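PDB 7BVC: integral membrane indolylacetylinositol arabinosyltransferase EmbB from Mycolicibacterium smegmatis MC2 155, which probably transfers arabinose units to build the arabinan of cell-wall arabinogalactan, as a membrane-embedded glycosyltransferase of the Emb family. Local coordinates for residues V262-A274 with R367-W381. Sequence-based numbering, arbitrary orientation.
Sequences VTAVDGVVVGGMA and RAAMWAAGLVLLGAW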
loop_
_atom_site.group_PDB
_atom_site.type_symbol
_atom_site.label_atom_id
_atom_site.label_comp_id
_atom_site.label_asym_id
_atom_site.label_seq_id
_atom_site.Cartn_x
_atom_site.Cartn_y
_atom_site.Cartn_z
ATOM N N VAL B 262 -7.945 -48.331 -1.283
ATOM C CA VAL B 262 -7.059 -47.676 -0.332
ATOM C C VAL B 262 -5.673 -47.589 -0.953
ATOM O O VAL B 262 -5.154 -48.585 -1.465
ATOM C CB VAL B 262 -7.002 -48.424 1.014
ATOM C CG1 VAL B 262 -6.005 -47.761 1.946
ATOM C CG2 VAL B 262 -8.378 -48.469 1.651
ATOM N N THR B 263 -5.084 -46.400 -0.914
ATOM C CA THR B 263 -3.747 -46.150 -1.428
ATOM C C THR B 263 -2.869 -45.603 -0.308
ATOM O O THR B 263 -3.282 -45.514 0.850
ATOM C CB THR B 263 -3.792 -45.180 -2.612
ATOM O OG1 THR B 263 -4.568 -44.028 -2.260
ATOM C CG2 THR B 263 -4.421 -45.851 -3.822
ATOM N N ALA B 264 -1.640 -45.238 -0.662
ATOM C CA ALA B 264 -0.712 -44.656 0.297
ATOM C C ALA B 264 -0.881 -43.152 0.445
ATOM O O ALA B 264 -0.284 -42.563 1.351
ATOM C CB ALA B 264 0.732 -44.969 -0.105
ATOM N N VAL B 265 -1.674 -42.519 -0.420
ATOM C CA VAL B 265 -1.907 -41.086 -0.300
ATOM C C VAL B 265 -2.993 -40.805 0.733
ATOM O O VAL B 265 -2.970 -39.762 1.398
ATOM C CB VAL B 265 -2.270 -40.498 -1.673
ATOM C CG1 VAL B 265 -2.480 -38.995 -1.581
ATOM C CG2 VAL B 265 -1.203 -40.838 -2.693
ATOM N N ASP B 266 -3.949 -41.725 0.888
ATOM C CA ASP B 266 -5.029 -41.523 1.847
ATOM C C ASP B 266 -4.497 -41.453 3.269
ATOM O O ASP B 266 -4.866 -40.553 4.033
ATOM C CB ASP B 266 -6.059 -42.644 1.722
ATOM C CG ASP B 266 -6.878 -42.541 0.455
ATOM O OD1 ASP B 266 -7.181 -41.408 0.033
ATOM O OD2 ASP B 266 -7.220 -43.595 -0.119
ATOM N N GLY B 267 -3.632 -42.396 3.642
ATOM C CA GLY B 267 -3.036 -42.354 4.966
ATOM C C GLY B 267 -2.245 -41.084 5.200
ATOM O O GLY B 267 -2.359 -40.454 6.251
ATOM N N VAL B 268 -1.443 -40.685 4.211
ATOM C CA VAL B 268 -0.623 -39.484 4.351
ATOM C C VAL B 268 -1.504 -38.264 4.584
ATOM O O VAL B 268 -1.287 -37.494 5.524
ATOM C CB VAL B 268 0.281 -39.300 3.120
ATOM C CG1 VAL B 268 0.836 -37.889 3.079
ATOM C CG2 VAL B 268 1.411 -40.312 3.140
ATOM N N VAL B 269 -2.527 -38.081 3.747
ATOM C CA VAL B 269 -3.377 -36.898 3.867
ATOM C C VAL B 269 -4.137 -36.912 5.188
ATOM O O VAL B 269 -4.167 -35.910 5.915
ATOM C CB VAL B 269 -4.336 -36.799 2.666
ATOM C CG1 VAL B 269 -5.313 -35.657 2.869
ATOM C CG2 VAL B 269 -3.553 -36.599 1.385
ATOM N N VAL B 270 -4.752 -38.048 5.527
ATOM C CA VAL B 270 -5.566 -38.122 6.736
ATOM C C VAL B 270 -4.712 -37.877 7.974
ATOM O O VAL B 270 -5.065 -37.067 8.838
ATOM C CB VAL B 270 -6.295 -39.475 6.809
ATOM C CG1 VAL B 270 -6.826 -39.716 8.209
ATOM C CG2 VAL B 270 -7.426 -39.518 5.795
ATOM N N GLY B 271 -3.576 -38.567 8.081
ATOM C CA GLY B 271 -2.717 -38.403 9.235
ATOM C C GLY B 271 -1.882 -37.145 9.249
ATOM O O GLY B 271 -1.292 -36.829 10.285
ATOM N N GLY B 272 -1.813 -36.416 8.138
ATOM C CA GLY B 272 -1.116 -35.150 8.137
ATOM C C GLY B 272 -2.067 -34.007 8.392
ATOM O O GLY B 272 -1.642 -32.900 8.733
ATOM N N MET B 273 -3.362 -34.261 8.225
ATOM C CA MET B 273 -4.354 -33.278 8.635
ATOM C C MET B 273 -4.808 -33.479 10.073
ATOM O O MET B 273 -5.061 -32.495 10.777
ATOM C CB MET B 273 -5.566 -33.318 7.699
ATOM C CG MET B 273 -6.609 -32.259 8.012
ATOM S SD MET B 273 -5.895 -30.603 8.065
ATOM C CE MET B 273 -7.152 -29.712 8.979
ATOM N N ALA B 274 -4.883 -34.726 10.542
ATOM C CA ALA B 274 -5.334 -34.991 11.902
ATOM C C ALA B 274 -4.318 -34.586 12.960
ATOM O O ALA B 274 -4.675 -34.529 14.141
ATOM C CB ALA B 274 -5.677 -36.471 12.061
ATOM N N ARG B 367 -0.198 -42.467 -10.390
ATOM C CA ARG B 367 0.039 -42.250 -8.969
ATOM C C ARG B 367 0.589 -40.861 -8.685
ATOM O O ARG B 367 0.288 -40.280 -7.632
ATOM C CB ARG B 367 0.999 -43.314 -8.432
ATOM C CG ARG B 367 1.113 -43.348 -6.920
ATOM C CD ARG B 367 -0.243 -43.539 -6.256
ATOM N NE ARG B 367 -0.604 -44.949 -6.128
ATOM C CZ ARG B 367 -0.151 -45.752 -5.171
ATOM N NH1 ARG B 367 0.689 -45.290 -4.257
ATOM N NH2 ARG B 367 -0.536 -47.020 -5.130
ATOM N N ALA B 368 1.387 -40.317 -9.606
ATOM C CA ALA B 368 1.894 -38.959 -9.442
ATOM C C ALA B 368 0.761 -37.945 -9.394
ATOM O O ALA B 368 0.847 -36.961 -8.654
ATOM C CB ALA B 368 2.862 -38.619 -10.574
ATOM N N ALA B 369 -0.310 -38.171 -10.156
ATOM C CA ALA B 369 -1.445 -37.254 -10.121
ATOM C C ALA B 369 -2.142 -37.284 -8.767
ATOM O O ALA B 369 -2.527 -36.235 -8.237
ATOM C CB ALA B 369 -2.428 -37.595 -11.238
ATOM N N MET B 370 -2.302 -38.476 -8.185
ATOM C CA MET B 370 -2.904 -38.575 -6.860
ATOM C C MET B 370 -2.030 -37.903 -5.809
ATOM O O MET B 370 -2.534 -37.181 -4.939
ATOM C CB MET B 370 -3.142 -40.040 -6.499
ATOM C CG MET B 370 -4.455 -40.599 -7.010
ATOM S SD MET B 370 -5.872 -40.059 -6.034
ATOM C CE MET B 370 -5.664 -41.052 -4.559
ATOM N N TRP B 371 -0.716 -38.133 -5.872
ATOM C CA TRP B 371 0.185 -37.480 -4.931
ATOM C C TRP B 371 0.123 -35.966 -5.072
ATOM O O TRP B 371 0.102 -35.244 -4.069
ATOM C CB TRP B 371 1.615 -37.977 -5.137
ATOM C CG TRP B 371 1.903 -39.267 -4.442
ATOM C CD1 TRP B 371 2.005 -40.499 -5.011
ATOM C CD2 TRP B 371 2.120 -39.455 -3.040
ATOM N NE1 TRP B 371 2.275 -41.443 -4.053
ATOM C CE2 TRP B 371 2.351 -40.826 -2.833
ATOM C CE3 TRP B 371 2.142 -38.594 -1.939
ATOM C CZ2 TRP B 371 2.599 -41.358 -1.573
ATOM C CZ3 TRP B 371 2.390 -39.124 -0.689
ATOM C CH2 TRP B 371 2.616 -40.492 -0.516
ATOM N N ALA B 372 0.080 -35.468 -6.309
ATOM C CA ALA B 372 0.011 -34.029 -6.532
ATOM C C ALA B 372 -1.280 -33.452 -5.972
ATOM O O ALA B 372 -1.266 -32.419 -5.293
ATOM C CB ALA B 372 0.132 -33.726 -8.024
ATOM N N ALA B 373 -2.410 -34.106 -6.246
ATOM C CA ALA B 373 -3.687 -33.632 -5.727
ATOM C C ALA B 373 -3.674 -33.579 -4.204
ATOM O O ALA B 373 -4.046 -32.565 -3.602
ATOM C CB ALA B 373 -4.821 -34.525 -6.227
ATOM N N GLY B 374 -3.229 -34.664 -3.565
ATOM C CA GLY B 374 -3.204 -34.690 -2.110
ATOM C C GLY B 374 -2.301 -33.626 -1.519
ATOM O O GLY B 374 -2.683 -32.912 -0.587
ATOM N N LEU B 375 -1.087 -33.495 -2.062
ATOM C CA LEU B 375 -0.128 -32.553 -1.497
ATOM C C LEU B 375 -0.560 -31.110 -1.723
ATOM O O LEU B 375 -0.369 -30.261 -0.846
ATOM C CB LEU B 375 1.258 -32.805 -2.087
ATOM C CG LEU B 375 1.919 -34.102 -1.624
ATOM C CD1 LEU B 375 3.223 -34.338 -2.362
ATOM C CD2 LEU B 375 2.148 -34.084 -0.124
ATOM N N VAL B 376 -1.157 -30.807 -2.876
ATOM C CA VAL B 376 -1.615 -29.442 -3.109
ATOM C C VAL B 376 -2.827 -29.128 -2.245
ATOM O O VAL B 376 -2.957 -28.007 -1.733
ATOM C CB VAL B 376 -1.903 -29.218 -4.605
ATOM C CG1 VAL B 376 -2.522 -27.853 -4.829
ATOM C CG2 VAL B 376 -0.623 -29.338 -5.406
ATOM N N LEU B 377 -3.722 -30.099 -2.041
ATOM C CA LEU B 377 -4.830 -29.892 -1.114
ATOM C C LEU B 377 -4.315 -29.593 0.287
ATOM O O LEU B 377 -4.796 -28.670 0.954
ATOM C CB LEU B 377 -5.741 -31.117 -1.107
ATOM C CG LEU B 377 -6.821 -31.154 -0.026
ATOM C CD1 LEU B 377 -7.994 -30.274 -0.411
ATOM C CD2 LEU B 377 -7.276 -32.578 0.220
ATOM N N LEU B 378 -3.323 -30.359 0.746
ATOM C CA LEU B 378 -2.741 -30.111 2.063
ATOM C C LEU B 378 -2.105 -28.728 2.135
ATOM O O LEU B 378 -2.329 -27.977 3.091
ATOM C CB LEU B 378 -1.709 -31.189 2.390
ATOM C CG LEU B 378 -2.219 -32.440 3.101
ATOM C CD1 LEU B 378 -1.052 -33.298 3.544
ATOM C CD2 LEU B 378 -3.086 -32.062 4.282
ATOM N N GLY B 379 -1.304 -28.374 1.129
ATOM C CA GLY B 379 -0.606 -27.101 1.153
ATOM C C GLY B 379 -1.525 -25.903 1.061
ATOM O O GLY B 379 -1.189 -24.824 1.554
ATOM N N ALA B 380 -2.686 -26.062 0.430
ATOM C CA ALA B 380 -3.654 -24.977 0.367
ATOM C C ALA B 380 -4.597 -24.951 1.562
ATOM O O ALA B 380 -5.178 -23.900 1.850
ATOM C CB ALA B 380 -4.471 -25.070 -0.923
ATOM N N TRP B 381 -4.762 -26.073 2.262
ATOM C CA TRP B 381 -5.626 -26.113 3.434
ATOM C C TRP B 381 -4.912 -25.717 4.717
ATOM O O TRP B 381 -5.545 -25.150 5.614
ATOM C CB TRP B 381 -6.214 -27.517 3.600
ATOM C CG TRP B 381 -7.403 -27.562 4.500
ATOM C CD1 TRP B 381 -7.399 -27.608 5.862
ATOM C CD2 TRP B 381 -8.778 -27.567 4.103
ATOM N NE1 TRP B 381 -8.686 -27.638 6.339
ATOM C CE2 TRP B 381 -9.551 -27.614 5.277
ATOM C CE3 TRP B 381 -9.429 -27.535 2.867
ATOM C CZ2 TRP B 381 -10.941 -27.630 5.253
ATOM C CZ3 TRP B 381 -10.806 -27.551 2.847
ATOM C CH2 TRP B 381 -11.548 -27.598 4.029
#
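Arg367 reaches Thr263 and Ala264, with Thr263 CG2 over one face of its guanidinium and Ala264 CB obliquely placed near NH1. Bends at chi2 and chi3 swing the end of this arginine toward the partner. Nearly one turn on, Met370 folds back on itself and brings CE to 3.9 Å from Thr263 OG1, the two side chains meeting at about a right angle. Trp371 receives a CH-pi contact from Val265 CG2, which sits over the indole face, 3.6 Å from the centroid of the five-membered ring and 12° off its normal. Its CG lies anti to the carbonyl carbon (chi1 -83°), and the end of the side chain turns toward the partner; Val268 CG2 meets CH2 obliquely at 3.9 Å. At Gly374 the backbone itself is the contact surface, and Val269 CG2 packs 4.0 Å from its CA. Leu378 then spreads its methyls against Val269 and Met273, CD2 lying 4.4 Å from Met273 CB. Trp381 closes the row with a Met-aromatic contact, Met273 SD standing obliquely 4.8 Å from the centroid of its five-membered ring, while CE nears NE1.

The interface is largely apolar packing between two predicted transmembrane helices of the GT-C-type membrane domain, nearly parallel at 7° with axes 9.9 Å apart. Trp348 of helix 342-355 touches Val265, Val269 and Leu377, and Asp266 forms a salt bridge with Arg353 of that helix; helix 586-599 packs on Ala368, Ala372, Val376 and Trp381, and helix 690-712 on Ala372, Leu375 and Val376.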